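PDB 3VSN: Non-sulfated chondroitin lyase E66 from Autographa californica nucleopolyhedrovirus, which cleaves non-sulfated chondroitin as a viral envelope lyase and is essential for oral infectivity, perhaps by digesting the chondroitin sulfate barrier of the insect midgut's peritrophic matrix. Local coordinates for residues L328-K333 / F448-M453; R366-R371 / N507-H512; V474-R479 / A552-N557; T485-F490 / G503-G508. All blocks are in the same frame, centred on the assembly; numbering follows the deposited sequence.

Interaction 1 (L328-K333 / F448-M453); sequences LTKLSK and FYDHGM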
loop_
_atom_site.group_PDB
_atom_site.type_symbol
_atom_site.label_atom_id
_atom_site.label_comp_id
_atom_site.label_asym_id
_atom_site.label_seq_id
_atom_site.Cartn_x
_atom_site.Cartn_y
_atom_site.Cartn_z
ATOM N N LEU A 328 11.342 0.139 -1.224
ATOM C CA LEU A 328 12.018 1.032 -0.292
ATOM C C LEU A 328 11.036 2.115 0.128
ATOM O O LEU A 328 10.447 2.784 -0.720
ATOM C CB LEU A 328 13.257 1.666 -0.941
ATOM C CG LEU A 328 13.961 2.802 -0.181
ATOM C CD1 LEU A 328 14.621 2.294 1.098
ATOM C CD2 LEU A 328 14.993 3.491 -1.066
ATOM N N THR A 329 10.872 2.292 1.435
ATOM C CA THR A 329 9.874 3.213 1.961
ATOM C C THR A 329 10.449 4.020 3.117
ATOM O O THR A 329 11.116 3.475 3.994
ATOM C CB THR A 329 8.616 2.441 2.410
ATOM O OG1 THR A 329 8.020 1.812 1.267
ATOM C CG2 THR A 329 7.587 3.372 3.058
ATOM N N LYS A 330 10.196 5.323 3.105
ATOM C CA LYS A 330 10.643 6.185 4.184
ATOM C C LYS A 330 9.477 6.984 4.726
ATOM O O LYS A 330 8.719 7.594 3.966
ATOM C CB LYS A 330 11.759 7.123 3.711
ATOM C CG LYS A 330 12.212 8.134 4.758
ATOM C CD LYS A 330 13.381 8.956 4.245
ATOM C CE LYS A 330 13.600 10.210 5.076
ATOM N NZ LYS A 330 14.162 9.945 6.432
ATOM N N LEU A 331 9.334 6.962 6.047
ATOM C CA LEU A 331 8.400 7.835 6.729
ATOM C C LEU A 331 9.198 8.717 7.676
ATOM O O LEU A 331 9.839 8.221 8.603
ATOM C CB LEU A 331 7.340 7.032 7.497
ATOM C CG LEU A 331 6.250 7.886 8.162
ATOM C CD1 LEU A 331 5.274 8.433 7.126
ATOM C CD2 LEU A 331 5.517 7.099 9.240
ATOM N N SER A 332 9.171 10.021 7.421
ATOM C CA SER A 332 9.837 10.977 8.285
ATOM C C SER A 332 8.800 11.867 8.964
ATOM O O SER A 332 7.590 11.662 8.804
ATOM C CB SER A 332 10.840 11.817 7.484
ATOM O OG SER A 332 10.183 12.817 6.723
ATOM N N LYS A 333 9.277 12.847 9.725
ATOM C CA LYS A 333 8.395 13.834 10.345
ATOM C C LYS A 333 7.686 14.701 9.294
ATOM O O LYS A 333 6.627 15.259 9.565
ATOM C CB LYS A 333 9.179 14.716 11.324
ATOM C CG LYS A 333 9.712 13.967 12.542
ATOM C CD LYS A 333 10.528 14.868 13.458
ATOM C CE LYS A 333 11.161 14.051 14.579
ATOM N NZ LYS A 333 12.079 14.866 15.423
ATOM N N PHE A 448 16.407 8.660 -0.888
ATOM C CA PHE A 448 15.572 9.386 0.077
ATOM C C PHE A 448 16.434 9.819 1.261
ATOM O O PHE A 448 17.261 9.041 1.749
ATOM C CB PHE A 448 14.416 8.516 0.600
ATOM C CG PHE A 448 13.384 8.148 -0.437
ATOM C CD1 PHE A 448 12.522 9.106 -0.961
ATOM C CD2 PHE A 448 13.244 6.828 -0.854
ATOM C CE1 PHE A 448 11.563 8.760 -1.906
ATOM C CE2 PHE A 448 12.284 6.472 -1.798
ATOM C CZ PHE A 448 11.446 7.443 -2.328
ATOM N N TYR A 449 16.226 11.047 1.728
ATOM C CA TYR A 449 16.949 11.595 2.881
ATOM C C TYR A 449 16.082 12.672 3.547
ATOM O O TYR A 449 15.004 12.990 3.047
ATOM C CB TYR A 449 18.292 12.190 2.422
ATOM C CG TYR A 449 18.124 13.288 1.395
ATOM C CD1 TYR A 449 18.042 12.992 0.030
ATOM C CD2 TYR A 449 18.007 14.622 1.787
ATOM C CE1 TYR A 449 17.860 13.998 -0.911
ATOM C CE2 TYR A 449 17.824 15.632 0.855
ATOM C CZ TYR A 449 17.758 15.316 -0.489
ATOM O OH TYR A 449 17.588 16.325 -1.412
ATOM N N ASP A 450 16.532 13.234 4.666
ATOM C CA ASP A 450 15.824 14.372 5.262
ATOM C C ASP A 450 16.379 15.664 4.643
ATOM O O ASP A 450 17.549 15.956 4.853
ATOM C CB ASP A 450 16.012 14.392 6.788
ATOM C CG ASP A 450 15.503 13.123 7.471
ATOM O OD1 ASP A 450 14.481 12.552 7.041
ATOM O OD2 ASP A 450 16.117 12.706 8.472
ATOM N N HIS A 451 15.594 16.443 3.883
ATOM C CA HIS A 451 14.161 16.259 3.638
ATOM C C HIS A 451 13.863 16.273 2.161
ATOM O O HIS A 451 13.196 17.189 1.650
ATOM C CB HIS A 451 13.374 17.383 4.302
ATOM C CG HIS A 451 13.544 17.453 5.800
ATOM N ND1 HIS A 451 12.631 16.958 6.653
ATOM C CD2 HIS A 451 14.563 17.992 6.583
ATOM C CE1 HIS A 451 13.041 17.165 7.919
ATOM N NE2 HIS A 451 14.225 17.797 7.874
ATOM N N GLY A 452 14.353 15.271 1.443
ATOM C CA GLY A 452 14.169 15.251 0.002
ATOM C C GLY A 452 14.460 13.927 -0.664
ATOM O O GLY A 452 14.642 12.908 -0.004
ATOM N N MET A 453 14.517 13.964 -1.991
ATOM C CA MET A 453 14.669 12.771 -2.804
ATOM C C MET A 453 15.429 13.134 -4.068
ATOM O O MET A 453 15.044 14.063 -4.773
ATOM C CB MET A 453 13.293 12.206 -3.180
ATOM C CG MET A 453 13.342 10.918 -3.992
ATOM S SD MET A 453 11.894 10.690 -5.050
ATOM C CE MET A 453 12.290 11.847 -6.366
HETATM O O HOH W 1 12.448 14.118 6.025
#
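Leu328 lays its CD2 methyl at the edge of the Phe448 ring, near the ring plane and 3.8 Å from CD2 of the aromatic. The pair lies inside the beta-sandwich of the lyase, where strand 327-331 of a four-stranded antiparallel sheet meets strand 440-449 of the seven-stranded one; the touching parts run 13° apart. Phe448 also packs against Tyr335, Val339 and Ile368, so its ring is clasped by several strands of the smaller sheet. One residue pair along, the aliphatic part of Lys330 passes Phe448 in the opposite sense, CD standing 3.8 Å from CB. Its chain runs extended as far as CE and bends only at the last torsion (chi4 72°), which turns NZ onto the carboxylate of Asp450. In the resulting salt bridge NZ meets OD1 at 2.7 Å from above the carboxylate plane, 38° out of it. NZ also donates to the carbonyl of Thr424, and this buried ammonium is thus held by two oxygens. Asp450 belongs to the tight two-residue hairpin turn Asp450-His451, which has a cis peptide between its residues and is closed by paired backbone bonds between Tyr449 and Gly452. Just past the strand, Ser332 reaches the same carboxylate less directly: its OG, already bound by the backbone N of Tyr335, contacts a water at 2.7 Å, and that water donates to Asp450 OD1 at 2.8 Å, giving this one oxygen both a lysine and a water donor.

Interaction 2 (R366-R371 / N507-H512); sequences RRIWNR and NGVVCH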
loop_
_atom_site.group_PDB
_atom_site.type_symbol
_atom_site.label_atom_id
_atom_site.label_comp_id
_atom_site.label_asym_id
_atom_site.label_seq_id
_atom_site.Cartn_x
_atom_site.Cartn_y
_atom_site.Cartn_z
ATOM N N ARG A 366 8.330 8.180 -8.659
ATOM C CA ARG A 366 9.480 8.589 -7.855
ATOM C C ARG A 366 9.112 9.904 -7.189
ATOM O O ARG A 366 9.455 10.984 -7.676
ATOM C CB ARG A 366 10.734 8.754 -8.728
ATOM C CG ARG A 366 11.109 7.532 -9.559
ATOM C CD ARG A 366 11.605 6.389 -8.688
ATOM N NE ARG A 366 12.168 5.302 -9.488
ATOM C CZ ARG A 366 11.477 4.252 -9.924
ATOM N NH1 ARG A 366 10.180 4.131 -9.649
ATOM N NH2 ARG A 366 12.084 3.320 -10.645
ATOM N N ARG A 367 8.390 9.799 -6.079
ATOM C CA ARG A 367 7.698 10.942 -5.493
ATOM C C ARG A 367 7.743 10.895 -3.967
ATOM O O ARG A 367 7.734 9.816 -3.358
ATOM C CB ARG A 367 6.243 10.974 -6.002
ATOM C CG ARG A 367 5.317 11.977 -5.325
ATOM C CD ARG A 367 5.595 13.427 -5.707
ATOM N NE ARG A 367 4.785 14.327 -4.884
ATOM C CZ ARG A 367 3.539 14.702 -5.166
ATOM N NH1 ARG A 367 2.940 14.280 -6.276
ATOM N NH2 ARG A 367 2.887 15.510 -4.336
ATOM N N ILE A 368 7.833 12.072 -3.362
ATOM C CA ILE A 368 7.618 12.222 -1.934
ATOM C C ILE A 368 6.345 13.038 -1.749
ATOM O O ILE A 368 6.051 13.938 -2.544
ATOM C CB ILE A 368 8.822 12.875 -1.213
ATOM C CG1 ILE A 368 9.082 14.305 -1.724
ATOM C CG2 ILE A 368 10.054 11.993 -1.358
ATOM C CD1 ILE A 368 10.254 15.009 -1.061
ATOM N N TRP A 369 5.576 12.688 -0.726
ATOM C CA TRP A 369 4.356 13.402 -0.415
ATOM C C TRP A 369 4.499 14.043 0.927
ATOM O O TRP A 369 4.766 13.366 1.922
ATOM C CB TRP A 369 3.160 12.459 -0.422
ATOM C CG TRP A 369 2.778 11.945 -1.790
ATOM C CD1 TRP A 369 1.907 12.531 -2.703
ATOM C CD2 TRP A 369 3.230 10.705 -2.440
ATOM N NE1 TRP A 369 1.797 11.766 -3.839
ATOM C CE2 TRP A 369 2.557 10.657 -3.747
ATOM C CE3 TRP A 369 4.090 9.671 -2.087
ATOM C CZ2 TRP A 369 2.756 9.613 -4.640
ATOM C CZ3 TRP A 369 4.280 8.621 -2.995
ATOM C CH2 TRP A 369 3.629 8.597 -4.242
ATOM N N ASN A 370 4.336 15.362 0.955
ATOM C CA ASN A 370 4.346 16.131 2.193
ATOM C C ASN A 370 3.225 15.628 3.099
ATOM O O ASN A 370 2.066 15.591 2.688
ATOM C CB ASN A 370 4.166 17.623 1.873
ATOM C CG ASN A 370 4.434 18.521 3.067
ATOM O OD1 ASN A 370 3.942 18.279 4.169
ATOM N ND2 ASN A 370 5.213 19.575 2.847
ATOM N N ARG A 371 3.572 15.230 4.321
ATOM C CA ARG A 371 2.589 14.664 5.253
ATOM C C ARG A 371 1.474 15.643 5.618
ATOM O O ARG A 371 0.382 15.227 6.004
ATOM C CB ARG A 371 3.276 14.125 6.509
ATOM C CG ARG A 371 4.078 12.856 6.250
ATOM C CD ARG A 371 4.657 12.285 7.530
ATOM N NE ARG A 371 3.610 11.820 8.443
ATOM C CZ ARG A 371 3.832 11.380 9.679
ATOM N NH1 ARG A 371 5.068 11.331 10.166
ATOM N NH2 ARG A 371 2.812 10.986 10.428
ATOM N N ASN A 507 1.783 21.570 -3.779
ATOM C CA ASN A 507 1.273 20.736 -2.685
ATOM C C ASN A 507 2.359 20.355 -1.666
ATOM O O ASN A 507 2.497 19.185 -1.287
ATOM C CB ASN A 507 0.588 19.483 -3.271
ATOM C CG ASN A 507 -0.345 18.803 -2.290
ATOM O OD1 ASN A 507 -0.775 19.401 -1.305
ATOM N ND2 ASN A 507 -0.671 17.541 -2.561
ATOM N N GLY A 508 3.141 21.350 -1.250
ATOM C CA GLY A 508 4.181 21.170 -0.233
ATOM C C GLY A 508 5.453 20.465 -0.687
ATOM O O GLY A 508 6.245 20.021 0.144
ATOM N N VAL A 509 5.644 20.362 -2.001
ATOM C CA VAL A 509 6.835 19.743 -2.577
ATOM C C VAL A 509 7.448 20.693 -3.607
ATOM O O VAL A 509 6.731 21.309 -4.397
ATOM C CB VAL A 509 6.513 18.371 -3.219
ATOM C CG1 VAL A 509 7.753 17.760 -3.851
ATOM C CG2 VAL A 509 5.941 17.415 -2.179
ATOM N N VAL A 510 8.774 20.806 -3.582
ATOM C CA VAL A 510 9.513 21.722 -4.446
ATOM C C VAL A 510 10.482 20.922 -5.316
ATOM O O VAL A 510 11.136 20.006 -4.821
ATOM C CB VAL A 510 10.298 22.752 -3.600
ATOM C CG1 VAL A 510 11.004 23.772 -4.480
ATOM C CG2 VAL A 510 9.369 23.454 -2.620
ATOM N N CYS A 511 10.571 21.261 -6.604
ATOM C CA CYS A 511 11.468 20.550 -7.523
ATOM C C CYS A 511 12.675 21.379 -7.975
ATOM O O CYS A 511 12.605 22.610 -8.062
ATOM C CB CYS A 511 10.696 20.018 -8.740
ATOM S SG CYS A 511 10.166 21.274 -9.934
ATOM N N HIS A 512 13.776 20.676 -8.247
ATOM C CA HIS A 512 15.016 21.250 -8.762
ATOM C C HIS A 512 15.663 20.293 -9.726
ATOM O O HIS A 512 15.589 19.077 -9.545
ATOM C CB HIS A 512 15.995 21.527 -7.622
ATOM C CG HIS A 512 15.522 22.581 -6.650
ATOM N ND1 HIS A 512 15.684 23.896 -6.874
ATOM C CD2 HIS A 512 14.876 22.469 -5.425
ATOM C CE1 HIS A 512 15.169 24.594 -5.844
ATOM N NE2 HIS A 512 14.673 23.717 -4.959
HETATM O O HOH W 2 2.772 16.349 -1.254
HETATM O O HOH W 3 0.079 15.738 -4.722
#
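Asn370 and Gly508 make the direct polar link between strand 367-370, at the border of the four-stranded sheet, and the turn leading into strand 509-513 of the seven-stranded sheet. With CG anti to the backbone N (chi1 -169°), the Asn370 amide reaches across and ND2 donates to Gly508 O at 2.9 Å. The bond is nearly straight, 177° at the hydrogen, and lies in the amide plane of the asparagine. The strands run 147° apart with axes 8.3 Å from each other, as facing layers of the beta-sandwich. Apolar contact is lighter, Val509 CG1 lying 4.3 Å from Ile368 CG1; the other methyl, CG2, packs on the carbonyl oxygen Ile368 O at 3.5 Å. Water carries the rest. One molecule accepts from Asn370 N and Arg367 NH2 and donates to Asn507 O; a second joins Arg367 NH2 to Asn507 ND2, whose side-chain OD1 takes the backbone N of Arg374. Arg367 NE makes a bent bond to Ile368 O from above the carbonyl plane, NH1 pairs with Glu386, and Trp369 NE1 lies over one guanidinium face. These partners probably restrict the guanidinium; with one direct amide bond and two water bridges, much of the polar link is solvent-mediated.

Interaction 3 (V474-R479 / A552-N557); sequences VIVLSR and ACYKLN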
loop_
_atom_site.group_PDB
_atom_site.type_symbol
_atom_site.label_atom_id
_atom_site.label_comp_id
_atom_site.label_asym_id
_atom_site.label_seq_id
_atom_site.Cartn_x
_atom_site.Cartn_y
_atom_site.Cartn_z
ATOM N N VAL A 474 10.678 13.027 -19.016
ATOM C CA VAL A 474 10.635 12.514 -17.660
ATOM C C VAL A 474 9.924 13.556 -16.813
ATOM O O VAL A 474 10.342 14.717 -16.764
ATOM C CB VAL A 474 12.047 12.240 -17.109
ATOM C CG1 VAL A 474 11.973 11.698 -15.688
ATOM C CG2 VAL A 474 12.788 11.262 -18.017
ATOM N N ILE A 475 8.846 13.140 -16.160
ATOM C CA ILE A 475 8.061 14.051 -15.332
ATOM C C ILE A 475 8.812 14.351 -14.038
ATOM O O ILE A 475 9.232 13.436 -13.323
ATOM C CB ILE A 475 6.654 13.484 -15.041
ATOM C CG1 ILE A 475 5.899 13.270 -16.360
ATOM C CG2 ILE A 475 5.869 14.403 -14.106
ATOM C CD1 ILE A 475 4.559 12.579 -16.211
ATOM N N VAL A 476 8.987 15.641 -13.759
ATOM C CA VAL A 476 9.616 16.097 -12.519
ATOM C C VAL A 476 8.542 16.464 -11.483
ATOM O O VAL A 476 8.628 16.067 -10.320
ATOM C CB VAL A 476 10.580 17.280 -12.789
ATOM C CG1 VAL A 476 11.143 17.843 -11.491
ATOM C CG2 VAL A 476 11.715 16.836 -13.706
ATOM N N LEU A 477 7.539 17.226 -11.917
ATOM C CA LEU A 477 6.406 17.607 -11.073
ATOM C C LEU A 477 5.137 17.554 -11.897
ATOM O O LEU A 477 5.142 17.922 -13.074
ATOM C CB LEU A 477 6.565 19.030 -10.523
ATOM C CG LEU A 477 6.813 19.341 -9.037
ATOM C CD1 LEU A 477 6.394 20.778 -8.745
ATOM C CD2 LEU A 477 6.122 18.384 -8.072
ATOM N N SER A 478 4.051 17.109 -11.272
ATOM C CA SER A 478 2.755 17.026 -11.934
ATOM C C SER A 478 1.667 17.573 -11.022
ATOM O O SER A 478 1.770 17.476 -9.798
ATOM C CB SER A 478 2.440 15.577 -12.311
ATOM O OG SER A 478 2.486 14.740 -11.169
ATOM N N ARG A 479 0.630 18.158 -11.614
ATOM C CA ARG A 479 -0.524 18.599 -10.840
ATOM C C ARG A 479 -1.840 18.387 -11.575
ATOM O O ARG A 479 -1.931 18.579 -12.790
ATOM C CB ARG A 479 -0.379 20.060 -10.380
ATOM C CG ARG A 479 -0.739 21.120 -11.410
ATOM C CD ARG A 479 -0.668 22.526 -10.827
ATOM N NE ARG A 479 -0.910 23.539 -11.855
ATOM C CZ ARG A 479 -2.085 24.129 -12.075
ATOM N NH1 ARG A 479 -3.140 23.821 -11.327
ATOM N NH2 ARG A 479 -2.207 25.036 -13.037
ATOM N N ALA A 552 18.014 11.732 -17.294
ATOM C CA ALA A 552 17.316 12.832 -16.641
ATOM C C ALA A 552 17.624 12.797 -15.148
ATOM O O ALA A 552 17.809 11.724 -14.578
ATOM C CB ALA A 552 15.817 12.735 -16.883
ATOM N N CYS A 553 17.680 13.966 -14.517
ATOM C CA CYS A 553 18.068 14.039 -13.109
ATOM C C CYS A 553 17.415 15.224 -12.417
ATOM O O CYS A 553 17.517 16.361 -12.882
ATOM C CB CYS A 553 19.596 14.122 -12.977
ATOM S SG CYS A 553 20.211 13.849 -11.299
ATOM N N TYR A 554 16.741 14.952 -11.303
ATOM C CA TYR A 554 16.082 15.999 -10.541
ATOM C C TYR A 554 16.044 15.638 -9.059
ATOM O O TYR A 554 16.364 14.512 -8.678
ATOM C CB TYR A 554 14.658 16.236 -11.074
ATOM C CG TYR A 554 13.705 15.080 -10.835
ATOM C CD1 TYR A 554 12.920 15.026 -9.681
ATOM C CD2 TYR A 554 13.588 14.043 -11.762
ATOM C CE1 TYR A 554 12.048 13.969 -9.454
ATOM C CE2 TYR A 554 12.717 12.984 -11.548
ATOM C CZ TYR A 554 11.949 12.954 -10.393
ATOM O OH TYR A 554 11.082 11.906 -10.168
ATOM N N LYS A 555 15.654 16.599 -8.230
ATOM C CA LYS A 555 15.396 16.316 -6.827
ATOM C C LYS A 555 14.114 16.999 -6.380
ATOM O O LYS A 555 13.690 18.003 -6.967
ATOM C CB LYS A 555 16.582 16.716 -5.938
ATOM C CG LYS A 555 16.734 18.205 -5.706
ATOM C CD LYS A 555 17.664 18.504 -4.536
ATOM C CE LYS A 555 17.578 19.982 -4.194
ATOM N NZ LYS A 555 18.706 20.468 -3.353
ATOM N N LEU A 556 13.494 16.427 -5.355
ATOM C CA LEU A 556 12.329 17.015 -4.718
ATOM C C LEU A 556 12.687 17.321 -3.265
ATOM O O LEU A 556 13.440 16.568 -2.648
ATOM C CB LEU A 556 11.134 16.054 -4.788
ATOM C CG LEU A 556 10.618 15.599 -6.166
ATOM C CD1 LEU A 556 9.492 14.585 -6.004
ATOM C CD2 LEU A 556 10.155 16.772 -7.022
ATOM N N ASN A 557 12.169 18.434 -2.747
ATOM C CA ASN A 557 12.303 18.810 -1.338
ATOM C C ASN A 557 10.944 19.025 -0.737
ATOM O O ASN A 557 10.032 19.484 -1.428
ATOM C CB ASN A 557 13.011 20.159 -1.190
ATOM C CG ASN A 557 14.483 20.081 -1.461
ATOM O OD1 ASN A 557 15.183 19.231 -0.914
ATOM N ND2 ASN A 557 14.970 20.987 -2.288
#
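A classic beta bulge, with Val476 and Leu477 both facing Val536, turns strand 472-480 through a corner exactly where Val476 settles on the ring of Tyr554. The contact presses this four-stranded antiparallel sheet onto strand 550-558 of the seven-stranded sheet, within the hydrophobic interior of the beta-sandwich; the touching parts run 18° apart. Val476 CA sits 4.3 Å above the ring centroid and only 2° off its normal, a CH-pi contact made squarely over the face. The two methyls straddle the near end of the ring, CG1 3.8 Å from Tyr554 CD1 and CG2 3.9 Å from Tyr554 CD2. Tyr554 takes this pose with CG lodged between its backbone N and carbonyl carbon (chi1 68°), while its own neighbour Leu556 puts CG at the ring edge, in the ring plane. At one end of the contact Val474 CG2 closes on Ala552 CB at 3.6 Å. At the other, Leu556 CD2 lies 3.7 Å from Val476 O, a carbonyl that accepts from Ser387 OG, and Leu477 CD2 comes within a looser 4.5 Å of Leu556 CD2. The Tyr554 hydroxyl finds its partner outside the two segments, at Arg366 O. Between 474-479 and 552-557 the contact is thus dispersion and CH-pi, while a hydrogen bond from Gln538 NE2 to Cys553 O links the two sheets nearby.

Interaction 4 (T485-F490 / G503-G508); sequences TNDLSF and GTTFNG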
loop_
_atom_site.group_PDB
_atom_site.type_symbol
_atom_site.label_atom_id
_atom_site.label_comp_id
_atom_site.label_asym_id
_atom_site.label_seq_id
_atom_site.Cartn_x
_atom_site.Cartn_y
_atom_site.Cartn_z
ATOM N N THR A 485 -5.141 25.182 -5.146
ATOM C CA THR A 485 -4.245 25.411 -4.020
ATOM C C THR A 485 -3.782 26.858 -4.113
ATOM O O THR A 485 -4.180 27.579 -5.028
ATOM C CB THR A 485 -3.023 24.462 -4.046
ATOM O OG1 THR A 485 -2.173 24.795 -5.151
ATOM C CG2 THR A 485 -3.455 22.999 -4.165
ATOM N N ASN A 486 -2.944 27.290 -3.177
ATOM C CA ASN A 486 -2.403 28.647 -3.227
ATOM C C ASN A 486 -1.173 28.785 -4.136
ATOM O O ASN A 486 -0.701 29.902 -4.377
ATOM C CB ASN A 486 -2.129 29.182 -1.815
ATOM C CG ASN A 486 -3.388 29.260 -0.963
ATOM O OD1 ASN A 486 -3.396 28.830 0.190
ATOM N ND2 ASN A 486 -4.461 29.798 -1.530
ATOM N N ASP A 487 -0.680 27.649 -4.643
ATOM C CA ASP A 487 0.400 27.612 -5.636
ATOM C C ASP A 487 -0.094 28.233 -6.946
ATOM O O ASP A 487 -1.183 27.897 -7.410
ATOM C CB ASP A 487 0.825 26.156 -5.929
ATOM C CG ASP A 487 1.097 25.333 -4.666
ATOM O OD1 ASP A 487 1.988 25.723 -3.881
ATOM O OD2 ASP A 487 0.436 24.276 -4.471
ATOM N N LEU A 488 0.693 29.126 -7.547
ATOM C CA LEU A 488 0.384 29.612 -8.900
ATOM C C LEU A 488 0.646 28.494 -9.908
ATOM O O LEU A 488 1.274 27.484 -9.565
ATOM C CB LEU A 488 1.212 30.852 -9.257
ATOM C CG LEU A 488 1.045 32.135 -8.430
ATOM C CD1 LEU A 488 1.961 33.222 -8.975
ATOM C CD2 LEU A 488 -0.396 32.625 -8.409
ATOM N N SER A 489 0.170 28.658 -11.142
ATOM C CA SER A 489 0.427 27.659 -12.178
ATOM C C SER A 489 1.935 27.494 -12.358
ATOM O O SER A 489 2.711 28.394 -12.013
ATOM C CB SER A 489 -0.226 28.044 -13.505
ATOM O OG SER A 489 0.509 29.068 -14.154
ATOM N N PHE A 490 2.349 26.347 -12.888
ATOM C CA PHE A 490 3.768 26.101 -13.121
ATOM C C PHE A 490 4.366 27.147 -14.065
ATOM O O PHE A 490 5.484 27.609 -13.850
ATOM C CB PHE A 490 4.015 24.683 -13.651
ATOM C CG PHE A 490 3.666 23.584 -12.674
ATOM C CD1 PHE A 490 3.552 23.837 -11.306
ATOM C CD2 PHE A 490 3.484 22.281 -13.126
ATOM C CE1 PHE A 490 3.241 22.818 -10.417
ATOM C CE2 PHE A 490 3.180 21.258 -12.248
ATOM C CZ PHE A 490 3.060 21.525 -10.889
ATOM N N GLY A 503 12.858 25.392 -8.520
ATOM C CA GLY A 503 12.117 25.795 -7.325
ATOM C C GLY A 503 10.609 25.872 -7.499
ATOM O O GLY A 503 9.918 26.477 -6.676
ATOM N N THR A 504 10.084 25.254 -8.556
ATOM C CA THR A 504 8.632 25.188 -8.747
ATOM C C THR A 504 8.006 24.365 -7.623
ATOM O O THR A 504 8.544 23.331 -7.238
ATOM C CB THR A 504 8.265 24.613 -10.129
ATOM O OG1 THR A 504 8.814 25.461 -11.145
ATOM C CG2 THR A 504 6.750 24.547 -10.318
ATOM N N THR A 505 6.877 24.845 -7.101
ATOM C CA THR A 505 6.232 24.256 -5.932
ATOM C C THR A 505 4.829 23.744 -6.258
ATOM O O THR A 505 4.054 24.414 -6.950
ATOM C CB THR A 505 6.139 25.289 -4.785
ATOM O OG1 THR A 505 7.441 25.827 -4.522
ATOM C CG2 THR A 505 5.596 24.656 -3.505
ATOM N N PHE A 506 4.514 22.548 -5.768
ATOM C CA PHE A 506 3.129 22.093 -5.724
ATOM C C PHE A 506 2.861 21.240 -4.490
ATOM O O PHE A 506 3.619 20.308 -4.193
ATOM C CB PHE A 506 2.721 21.324 -6.992
ATOM C CG PHE A 506 1.277 20.897 -6.983
ATOM C CD1 PHE A 506 0.264 21.845 -7.088
ATOM C CD2 PHE A 506 0.927 19.557 -6.830
ATOM C CE1 PHE A 506 -1.070 21.470 -7.056
ATOM C CE2 PHE A 506 -0.409 19.176 -6.798
ATOM C CZ PHE A 506 -1.407 20.135 -6.914
ATOM N N ASN A 507 1.783 21.570 -3.779
ATOM C CA ASN A 507 1.273 20.736 -2.685
ATOM C C ASN A 507 2.359 20.355 -1.666
ATOM O O ASN A 507 2.497 19.185 -1.287
ATOM C CB ASN A 507 0.588 19.483 -3.271
ATOM C CG ASN A 507 -0.345 18.803 -2.290
ATOM O OD1 ASN A 507 -0.775 19.401 -1.305
ATOM N ND2 ASN A 507 -0.671 17.541 -2.561
ATOM N N GLY A 508 3.141 21.350 -1.250
ATOM C CA GLY A 508 4.181 21.170 -0.233
ATOM C C GLY A 508 5.453 20.465 -0.687
ATOM O O GLY A 508 6.245 20.021 0.144
HETATM O O HOH W 4 2.662 24.191 -1.575
HETATM O O HOH W 5 7.562 25.843 -13.498
#
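Phe490 makes the dense side of this contact: its CD1 presses to 3.4 Å from Thr504 CG2, the two side chains crossing at about a right angle. Further along the same ring, CE1 lies 3.8 Å from Phe506 CB, which arrives at the ring edge in its plane. The Phe490 side chain is packed between strand 504-506, at the border of the seven-stranded sheet, and Leu477 and Val536 of a four-stranded one. Phe490 opens helix 490-496, with Ser489 at the N-cap position and its OG bound to the backbone N of Ala492. Just before it, 485-487 form an ST turn, closed by a longer, bent bond from Asp487 N to Thr485 OG1. That hydroxyl in turn donates to Asp487 OD2 at 2.7 Å. From the opposite face of the carboxylate plane Asn507 N reaches the same oxygen at 3.1 Å, almost straight at 176°; OD2 is thus gripped from both faces, which should limit rotation of the group. Apart from this firm grip the contact is looser: Thr485 OG1 stands 4.0 Å from Phe506 CE1, and Asp487 OD1 is bridged by a water that donates to it and accepts from Gly508 N. Another water, at the Phe490-Thr504 end, donates to both Phe490 O and Thr504 OG1, at 2.7 Å from the threonine oxygen, which also engages Ser501 O.

How the interactions relate
All four contacts reach the seven-stranded sheet of the beta-sandwich, and they lie away from the catalytic residues. Interactions 1 and 2, centres 11 Å apart, involve the same four-stranded sheet: Phe448 CE1 packs 3.6 Å from Ile368 CG2, and Ser332 O probably accepts from Arg371 NH1. Interaction 3, centred 9 Å from interaction 2, brings a second four-stranded sheet against the seven-stranded one, in which strands 509-513 and 550-558 are neighbours, paired by probable bonds such as Val510 O to Asn557 N. Interaction 4 shares Asn507 and Gly508 with interaction 2 and touches interaction 3 where Arg479 CB meets Phe506 CZ. Interactions 1 and 4, 20 Å apart by centres, do not touch.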